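Local atomic coordinates of transcriptional regulator nlh2 (Aquifex aeolicus, PDB entry 4G3V), a protein that probably controls sigma54-dependent transcription, its GAF domain acting as the regulatory module of the activator. Residues K34-Y39 and G128-F133. Residues are numbered along the deposited sequence; the frame is centred on the assembly and turned at random.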
# COMPACT_ATOMS: atom_id res chain seq x y z
N LYS A 34 15.16 -6.59 -3.76
CA LYS A 34 15.75 -6.52 -5.08
C LYS A 34 14.99 -5.55 -5.98
O LYS A 34 15.60 -4.77 -6.72
CB LYS A 34 15.79 -7.91 -5.72
CG LYS A 34 16.48 -7.96 -7.07
CD LYS A 34 16.39 -9.35 -7.68
CE LYS A 34 17.02 -10.40 -6.80
NZ LYS A 34 16.87 -11.77 -7.37
N VAL A 35 13.66 -5.58 -5.91
CA VAL A 35 12.90 -4.65 -6.75
C VAL A 35 12.98 -3.22 -6.20
O VAL A 35 12.91 -2.26 -6.97
CB VAL A 35 11.43 -5.12 -7.05
CG1 VAL A 35 11.44 -6.45 -7.80
CG2 VAL A 35 10.62 -5.24 -5.81
N LEU A 36 13.15 -3.05 -4.89
CA LEU A 36 13.38 -1.70 -4.37
C LEU A 36 14.65 -1.13 -4.97
O LEU A 36 14.75 0.07 -5.27
CB LEU A 36 13.48 -1.72 -2.85
CG LEU A 36 12.13 -1.76 -2.15
CD1 LEU A 36 12.31 -1.81 -0.64
CD2 LEU A 36 11.33 -0.54 -2.55
N TYR A 37 15.65 -1.98 -5.15
CA TYR A 37 16.86 -1.55 -5.81
C TYR A 37 16.62 -1.28 -7.30
O TYR A 37 16.97 -0.22 -7.82
CB TYR A 37 17.94 -2.62 -5.65
CG TYR A 37 19.13 -2.37 -6.51
CD1 TYR A 37 20.08 -1.43 -6.15
CD2 TYR A 37 19.31 -3.07 -7.69
CE1 TYR A 37 21.19 -1.21 -6.95
CE2 TYR A 37 20.40 -2.85 -8.49
CZ TYR A 37 21.33 -1.93 -8.11
OH TYR A 37 22.41 -1.72 -8.92
N SER A 38 16.02 -2.23 -7.99
CA SER A 38 15.88 -2.11 -9.44
C SER A 38 14.90 -1.00 -9.86
O SER A 38 15.13 -0.31 -10.85
CB SER A 38 15.47 -3.46 -10.05
OG SER A 38 14.14 -3.79 -9.71
N TYR A 39 13.81 -0.83 -9.12
CA TYR A 39 12.83 0.21 -9.44
C TYR A 39 13.19 1.58 -8.83
O TYR A 39 13.05 2.61 -9.51
CB TYR A 39 11.43 -0.18 -8.96
CG TYR A 39 10.71 -1.21 -9.82
CD1 TYR A 39 11.12 -2.54 -9.84
CD2 TYR A 39 9.61 -0.85 -10.59
CE1 TYR A 39 10.46 -3.48 -10.61
CE2 TYR A 39 8.93 -1.78 -11.36
CZ TYR A 39 9.37 -3.10 -11.37
OH TYR A 39 8.71 -4.04 -12.15
N GLY A 128 7.74 -6.54 12.65
CA GLY A 128 9.01 -6.33 11.99
C GLY A 128 9.22 -4.88 11.60
O GLY A 128 8.38 -4.00 11.86
N VAL A 129 10.35 -4.61 10.97
CA VAL A 129 10.66 -3.28 10.45
C VAL A 129 11.37 -3.43 9.12
O VAL A 129 12.19 -4.34 8.96
CB VAL A 129 11.59 -2.50 11.42
CG1 VAL A 129 12.07 -1.18 10.80
CG2 VAL A 129 10.90 -2.29 12.78
N ILE A 130 11.04 -2.58 8.15
CA ILE A 130 11.85 -2.50 6.94
C ILE A 130 12.61 -1.20 7.00
O ILE A 130 12.04 -0.14 7.27
CB ILE A 130 11.01 -2.60 5.65
CG1 ILE A 130 11.89 -2.34 4.43
CG2 ILE A 130 9.83 -1.65 5.68
CD1 ILE A 130 11.18 -2.61 3.09
N THR A 131 13.93 -1.30 6.79
CA THR A 131 14.83 -0.16 6.88
C THR A 131 15.61 -0.03 5.58
O THR A 131 16.17 -1.02 5.07
CB THR A 131 15.81 -0.35 8.03
OG1 THR A 131 15.08 -0.37 9.27
CG2 THR A 131 16.86 0.77 8.06
N ILE A 132 15.64 1.18 5.03
CA ILE A 132 16.37 1.42 3.79
C ILE A 132 17.28 2.63 3.93
O ILE A 132 17.03 3.53 4.72
CB ILE A 132 15.41 1.63 2.59
CG1 ILE A 132 14.67 2.96 2.66
CG2 ILE A 132 14.38 0.51 2.51
CD1 ILE A 132 15.30 4.06 1.86
N PHE A 133 18.35 2.64 3.14
CA PHE A 133 19.26 3.76 3.08
C PHE A 133 19.30 4.25 1.63
O PHE A 133 19.44 3.44 0.70
CB PHE A 133 20.65 3.33 3.51
CG PHE A 133 20.76 2.98 4.97
CD1 PHE A 133 20.41 1.72 5.41
CD2 PHE A 133 21.21 3.91 5.89
CE1 PHE A 133 20.51 1.39 6.75
CE2 PHE A 133 21.31 3.59 7.22
CZ PHE A 133 20.96 2.32 7.65
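Leu36 and Ile130 meet methyl to methyl in the core of a GAF domain, where helix 25-40 lies over one face of the antiparallel sheet through which strand 125-135 runs. The pair is a compact example of helix-on-sheet packing in which, between residues 34-39 and 128-133, three side chains make the contact: of residues 34-39, Leu36 alone touches the strand segment 128-133, and the strand answers with two isoleucines, both facing it. Leu36 CD1 and Ile130 CD1 stand 4.0 Å apart, the two side chains extending toward each other tip to tip rather than lying alongside. On the leucine, CG is anti to the carbonyl carbon (chi1 -80°) and CD1 continues the outward run from CA, so that this single methyl leads. Ile130 is stretched out as well: CG1 is anti to the backbone N, and chi2 of 172° carries CD1 to the far end of a straight arm.

Ile132 plays a different part. It touches the same leucine methyl through its branch methyl, with Leu36 CD1 4.4 Å from Ile132 CG2, a looser approach. Thr131, between the two isoleucines, turns to the other face of the sheet, where its OG1 hydrogen-bonds to OG1 of Thr78.

The contact is buried but small, 72 Å² summed over both segments, and the CA atoms of Leu36 and Ile132 remain 9.2 Å apart. Helix 139-162 adds a further wall: its Ile152 touches both Leu36 and Ile130, and Phe145 packs on Ile132. From the loop that follows helix 25-40, Val42 touches both Leu36 and Ile132. One leucine methyl, CD1, thus lies against both the end methyl CD1 of Ile130 and the CG2 branch of Ile132.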